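Long-range contact in Emp47p (form2) (Saccharomyces cerevisiae, PDB 2A6Z), which acts as a calcium-independent lectin-type cargo receptor, involved in the secretion of glycoproteins and needed for Emp46p to leave the endoplasmic reticulum: residues 79-93 and 188-202. Residues are numbered along the deposited sequence; the frame is centred on the assembly and turned at random. Where two conformers were deposited one is given.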
loop_
_atom_site.group_PDB
_atom_site.type_symbol
_atom_site.label_atom_id
_atom_site.label_comp_id
_atom_site.label_asym_id
_atom_site.label_seq_id
_atom_site.Cartn_x
_atom_site.Cartn_y
_atom_site.Cartn_z
ATOM N N ASP A 79 10.341 -8.071 11.409
ATOM C CA ASP A 79 10.872 -7.207 10.390
ATOM C C ASP A 79 10.072 -7.277 9.076
ATOM O O ASP A 79 10.504 -6.761 8.058
ATOM C CB ASP A 79 12.379 -7.435 10.201
ATOM C CG ASP A 79 12.699 -8.833 9.680
ATOM O OD1 ASP A 79 11.878 -9.518 9.129
ATOM O OD2 ASP A 79 13.877 -9.271 9.884
ATOM N N GLY A 80 8.887 -7.887 9.157
ATOM C CA GLY A 80 7.960 -7.895 8.029
ATOM C C GLY A 80 7.261 -6.514 7.897
ATOM O O GLY A 80 7.508 -5.583 8.635
ATOM N N GLY A 81 6.346 -6.466 6.929
ATOM C CA GLY A 81 5.519 -5.268 6.766
ATOM C C GLY A 81 4.804 -5.313 5.448
ATOM O O GLY A 81 5.069 -6.191 4.595
ATOM N N ILE A 82 3.894 -4.372 5.311
ATOM C CA ILE A 82 3.066 -4.246 4.080
ATOM C C ILE A 82 3.216 -2.803 3.595
ATOM O O ILE A 82 3.140 -1.866 4.393
ATOM C CB ILE A 82 1.598 -4.674 4.306
ATOM C CG1 ILE A 82 0.772 -4.559 3.009
ATOM C CG2 ILE A 82 0.912 -3.927 5.456
ATOM C CD1 ILE A 82 -0.585 -5.201 3.067
ATOM N N SER A 83 3.467 -2.684 2.306
ATOM C CA SER A 83 3.688 -1.368 1.677
ATOM C C SER A 83 2.696 -1.150 0.550
ATOM O O SER A 83 2.434 -2.020 -0.293
ATOM C CB SER A 83 5.075 -1.334 1.072
ATOM O OG SER A 83 6.084 -1.153 2.054
ATOM N N PHE A 84 2.153 0.071 0.528
ATOM C CA PHE A 84 1.215 0.542 -0.493
ATOM C C PHE A 84 1.919 1.616 -1.302
ATOM O O PHE A 84 2.499 2.526 -0.726
ATOM C CB PHE A 84 -0.070 1.097 0.147
ATOM C CG PHE A 84 -0.735 0.120 1.078
ATOM C CD1 PHE A 84 -1.731 -0.724 0.629
ATOM C CD2 PHE A 84 -0.380 0.051 2.435
ATOM C CE1 PHE A 84 -2.349 -1.624 1.469
ATOM C CE2 PHE A 84 -0.950 -0.873 3.276
ATOM C CZ PHE A 84 -1.963 -1.705 2.781
ATOM N N TRP A 85 1.881 1.476 -2.626
ATOM C CA TRP A 85 2.756 2.254 -3.487
ATOM C C TRP A 85 1.980 3.161 -4.451
ATOM O O TRP A 85 0.923 2.756 -4.959
ATOM C CB TRP A 85 3.607 1.314 -4.343
ATOM C CG TRP A 85 4.442 0.353 -3.544
ATOM C CD1 TRP A 85 4.075 -0.915 -3.161
ATOM C CD2 TRP A 85 5.770 0.576 -3.038
ATOM N NE1 TRP A 85 5.112 -1.511 -2.437
ATOM C CE2 TRP A 85 6.145 -0.620 -2.371
ATOM C CE3 TRP A 85 6.677 1.648 -3.104
ATOM C CZ2 TRP A 85 7.409 -0.773 -1.752
ATOM C CZ3 TRP A 85 7.911 1.480 -2.505
ATOM C CH2 TRP A 85 8.272 0.289 -1.835
ATOM N N PHE A 86 2.556 4.300 -4.728
ATOM C CA PHE A 86 2.097 5.215 -5.771
ATOM C C PHE A 86 3.376 5.821 -6.386
ATOM O O PHE A 86 3.912 6.765 -5.841
ATOM C CB PHE A 86 1.158 6.260 -5.154
ATOM C CG PHE A 86 0.667 7.300 -6.168
ATOM C CD1 PHE A 86 -0.321 6.915 -7.080
ATOM C CD2 PHE A 86 1.161 8.606 -6.210
ATOM C CE1 PHE A 86 -0.818 7.818 -8.026
ATOM C CE2 PHE A 86 0.666 9.491 -7.119
ATOM C CZ PHE A 86 -0.339 9.104 -8.022
ATOM N N VAL A 87 3.858 5.189 -7.456
ATOM C CA VAL A 87 5.235 5.461 -7.892
ATOM C C VAL A 87 5.326 5.570 -9.441
ATOM O O VAL A 87 4.658 4.818 -10.154
ATOM C CB VAL A 87 6.246 4.390 -7.400
ATOM C CG1 VAL A 87 6.245 4.324 -5.853
ATOM C CG2 VAL A 87 5.959 3.007 -7.943
ATOM N N GLN A 88 6.164 6.468 -9.902
ATOM C CA GLN A 88 6.280 6.653 -11.369
ATOM C C GLN A 88 7.169 5.584 -11.957
ATOM O O GLN A 88 8.299 5.398 -11.537
ATOM C CB GLN A 88 6.916 8.002 -11.665
ATOM C CG GLN A 88 6.203 9.229 -11.291
ATOM C CD GLN A 88 7.108 10.444 -11.549
ATOM O OE1 GLN A 88 7.536 10.669 -12.686
ATOM N NE2 GLN A 88 7.388 11.172 -10.469
ATOM N N ASP A 89 6.661 4.880 -12.971
ATOM C CA ASP A 89 7.459 3.902 -13.720
ATOM C C ASP A 89 6.677 3.622 -15.023
ATOM O O ASP A 89 5.481 3.871 -15.087
ATOM C CB ASP A 89 7.680 2.653 -12.913
ATOM C CG ASP A 89 8.906 1.843 -13.260
ATOM O OD1 ASP A 89 9.303 1.917 -14.439
ATOM O OD2 ASP A 89 9.468 1.193 -12.379
ATOM N N SER A 90 7.361 3.099 -15.991
ATOM C CA SER A 90 6.728 2.759 -17.282
ATOM C C SER A 90 6.199 1.336 -17.287
ATOM O O SER A 90 5.616 0.889 -18.299
ATOM C CB SER A 90 7.752 3.001 -18.406
ATOM O OG SER A 90 8.854 2.130 -18.154
ATOM N N ASN A 91 6.442 0.571 -16.243
ATOM C CA ASN A 91 5.942 -0.782 -16.112
ATOM C C ASN A 91 5.701 -1.045 -14.642
ATOM O O ASN A 91 6.118 -0.223 -13.789
ATOM C CB ASN A 91 6.974 -1.810 -16.650
ATOM C CG ASN A 91 8.367 -1.302 -16.447
ATOM O OD1 ASN A 91 8.972 -0.776 -17.399
ATOM N ND2 ASN A 91 8.893 -1.436 -15.226
ATOM N N ILE A 92 5.140 -2.176 -14.288
ATOM C CA ILE A 92 5.160 -2.571 -12.883
ATOM C C ILE A 92 6.604 -2.551 -12.404
ATOM O O ILE A 92 7.474 -3.078 -13.123
ATOM C CB ILE A 92 4.526 -3.965 -12.714
ATOM C CG1 ILE A 92 3.024 -3.972 -13.049
ATOM C CG2 ILE A 92 4.785 -4.549 -11.322
ATOM C CD1 ILE A 92 2.365 -5.333 -13.068
ATOM N N PRO A 93 6.904 -1.937 -11.275
ATOM C CA PRO A 93 8.316 -1.791 -10.919
ATOM C C PRO A 93 9.020 -3.123 -10.821
ATOM O O PRO A 93 8.489 -4.094 -10.250
ATOM C CB PRO A 93 8.228 -1.067 -9.557
ATOM C CG PRO A 93 6.970 -0.258 -9.702
ATOM C CD PRO A 93 5.984 -1.219 -10.352
ATOM N N PHE A 188 3.175 16.131 -6.429
ATOM C CA PHE A 188 3.549 15.082 -7.347
ATOM C C PHE A 188 3.589 15.602 -8.781
ATOM O O PHE A 188 2.656 16.294 -9.224
ATOM C CB PHE A 188 2.543 13.937 -7.355
ATOM C CG PHE A 188 2.520 13.122 -6.052
ATOM C CD1 PHE A 188 3.575 12.284 -5.724
ATOM C CD2 PHE A 188 1.416 13.172 -5.216
ATOM C CE1 PHE A 188 3.518 11.510 -4.569
ATOM C CE2 PHE A 188 1.373 12.419 -4.042
ATOM C CZ PHE A 188 2.423 11.581 -3.715
ATOM N N PRO A 189 4.610 15.279 -9.556
ATOM C CA PRO A 189 4.615 15.684 -10.973
ATOM C C PRO A 189 3.795 14.706 -11.798
ATOM O O PRO A 189 3.481 13.570 -11.437
ATOM C CB PRO A 189 6.098 15.587 -11.357
ATOM C CG PRO A 189 6.571 14.427 -10.485
ATOM C CD PRO A 189 5.848 14.567 -9.176
ATOM N N SER A 190 3.425 15.164 -12.997
ATOM C CA SER A 190 2.602 14.378 -13.881
ATOM C C SER A 190 3.391 13.212 -14.475
ATOM O O SER A 190 4.611 13.231 -14.551
ATOM C CB SER A 190 2.024 15.285 -14.995
ATOM O OG SER A 190 0.957 14.606 -15.611
ATOM N N GLY A 191 2.684 12.225 -14.893
ATOM C CA GLY A 191 3.277 11.056 -15.531
ATOM C C GLY A 191 2.461 9.836 -15.186
ATOM O O GLY A 191 1.371 9.889 -14.625
ATOM N N SER A 192 3.008 8.682 -15.578
ATOM C CA SER A 192 2.334 7.450 -15.385
ATOM C C SER A 192 2.750 6.778 -14.078
ATOM O O SER A 192 3.945 6.463 -13.913
ATOM C CB SER A 192 2.682 6.485 -16.569
ATOM O OG SER A 192 1.840 5.354 -16.495
ATOM N N TYR A 193 1.770 6.596 -13.191
ATOM C CA TYR A 193 2.034 6.022 -11.893
ATOM C C TYR A 193 1.537 4.609 -11.755
ATOM O O TYR A 193 0.468 4.229 -12.270
ATOM C CB TYR A 193 1.377 6.876 -10.767
ATOM C CG TYR A 193 2.089 8.168 -10.542
ATOM C CD1 TYR A 193 1.980 9.288 -11.369
ATOM C CD2 TYR A 193 2.918 8.286 -9.402
ATOM C CE1 TYR A 193 2.682 10.435 -11.091
ATOM C CE2 TYR A 193 3.594 9.434 -9.128
ATOM C CZ TYR A 193 3.487 10.548 -9.936
ATOM O OH TYR A 193 4.173 11.687 -9.677
ATOM N N ARG A 194 2.342 3.841 -11.046
ATOM C CA ARG A 194 2.055 2.460 -10.729
ATOM C C ARG A 194 1.497 2.385 -9.306
ATOM O O ARG A 194 2.002 3.034 -8.408
ATOM C CB ARG A 194 3.316 1.588 -10.861
ATOM C CG ARG A 194 4.095 1.800 -12.134
ATOM C CD ARG A 194 3.275 1.768 -13.414
ATOM N NE ARG A 194 2.522 0.528 -13.571
ATOM C CZ ARG A 194 2.293 -0.029 -14.754
ATOM N NH1 ARG A 194 2.717 0.467 -15.895
ATOM N NH2 ARG A 194 1.587 -1.159 -14.769
ATOM N N ILE A 195 0.434 1.582 -9.144
ATOM C CA ILE A 195 -0.346 1.465 -7.919
ATOM C C ILE A 195 -0.381 0.006 -7.564
ATOM O O ILE A 195 -0.728 -0.850 -8.409
ATOM C CB ILE A 195 -1.778 2.019 -8.165
ATOM C CG1 ILE A 195 -1.726 3.525 -8.419
ATOM C CG2 ILE A 195 -2.703 1.637 -7.021
ATOM C CD1 ILE A 195 -2.989 4.045 -9.085
ATOM N N GLY A 196 -0.007 -0.308 -6.317
ATOM C CA GLY A 196 0.012 -1.703 -5.911
ATOM C C GLY A 196 0.361 -1.808 -4.443
ATOM O O GLY A 196 0.525 -0.820 -3.735
ATOM N N VAL A 197 0.450 -3.036 -4.013
ATOM C CA VAL A 197 0.705 -3.391 -2.615
ATOM C C VAL A 197 1.637 -4.597 -2.591
ATOM O O VAL A 197 1.537 -5.498 -3.422
ATOM C CB VAL A 197 -0.593 -3.630 -1.825
ATOM C CG1 VAL A 197 -1.414 -4.774 -2.458
ATOM C CG2 VAL A 197 -0.334 -3.892 -0.357
ATOM N N THR A 198 2.583 -4.574 -1.643
ATOM C CA THR A 198 3.573 -5.635 -1.540
ATOM C C THR A 198 3.738 -5.932 -0.055
ATOM O O THR A 198 3.531 -5.081 0.822
ATOM C CB THR A 198 4.916 -5.223 -2.165
ATOM O OG1 THR A 198 5.491 -4.136 -1.453
ATOM C CG2 THR A 198 4.749 -4.806 -3.612
ATOM N N ALA A 199 4.180 -7.154 0.256
ATOM C CA ALA A 199 4.384 -7.481 1.690
ATOM C C ALA A 199 5.397 -8.611 1.787
ATOM O O ALA A 199 5.618 -9.389 0.868
ATOM C CB ALA A 199 3.106 -7.858 2.412
ATOM N N GLN A 200 5.986 -8.671 2.998
ATOM C CA GLN A 200 6.869 -9.752 3.384
ATOM C C GLN A 200 6.621 -10.016 4.876
ATOM O O GLN A 200 6.323 -9.063 5.621
ATOM C CB GLN A 200 8.340 -9.415 3.134
ATOM C CG GLN A 200 8.848 -8.327 4.112
ATOM C CD GLN A 200 10.204 -7.771 3.815
ATOM O OE1 GLN A 200 10.581 -7.806 2.615
ATOM N NE2 GLN A 200 10.874 -7.289 4.877
ATOM N N ASN A 201 6.806 -11.246 5.331
ATOM C CA ASN A 201 6.742 -11.499 6.750
ATOM C C ASN A 201 8.087 -11.831 7.404
ATOM O O ASN A 201 8.162 -11.833 8.639
ATOM C CB ASN A 201 5.638 -12.505 7.135
ATOM C CG ASN A 201 5.762 -13.828 6.451
ATOM O OD1 ASN A 201 6.794 -14.147 5.838
ATOM N ND2 ASN A 201 4.713 -14.646 6.553
ATOM N N GLY A 202 9.104 -12.060 6.601
ATOM C CA GLY A 202 10.476 -12.319 7.141
ATOM C C GLY A 202 10.509 -13.579 7.951
ATOM O O GLY A 202 9.668 -14.459 7.833
HETATM O O HOH W 1 10.294 -11.169 10.378
HETATM O O HOH W 2 6.593 11.266 -7.944
HETATM O O HOH W 3 3.376 3.144 -16.577
#
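The ring of Tyr-193 is sandwiched between two side chains of strand 81-88. Phe-86 lies on one face as an offset stack, centroids 4.2 Å apart and planes only 8° from parallel, while Gln-88 lays its CG on the opposite face, 3.6 Å from the ring centroid. A chi1 of 178° turns the Phe-86 ring away from its own backbone N, and it reaches diagonally across to Tyr-193, the partner of Gln-88; its edge meets the face of Phe-188 in a T-shaped pair (planes at 77°). The hydroxyl is directed by its bond to Pro-189 O: Tyr-193 OH donates to it in the carbonyl plane at 2.7 Å, and a water links the hydroxyl to Gln-88 NE2. Strands 81-88 and 192-200 are antiparallel neighbours at the centre of one sheet of the legume-lectin-like beta sandwich. Ile-82, Phe-84, Ile-195, Val-197 and Ala-199 share the face with the aromatic cluster; several of them pack on strand 210-220 of the other sheet. Val-197 CG2 touches both Ile-82 CG1 (3.6 Å) and Phe-84 CE1 (3.5 Å). On the other face, the indole of Trp-85 lies across Thr-198 and sends NE1-H, in the ring plane and nearly straight, to Thr-198 OG1 (2.8 Å); that hydroxyl is also bonded to Tyr-99 O. Arg-194 folds back on itself halfway along its chain and curls beneath the 89-93 turn, its guanidinium face against the Asn-91 to Ile-92 peptide, with Ile-92 N 3.6 Å above the plane. NH2 bonds to Leu-53 O, whereas NH1 reaches Asp-89 O and Ser-192 OG through one water.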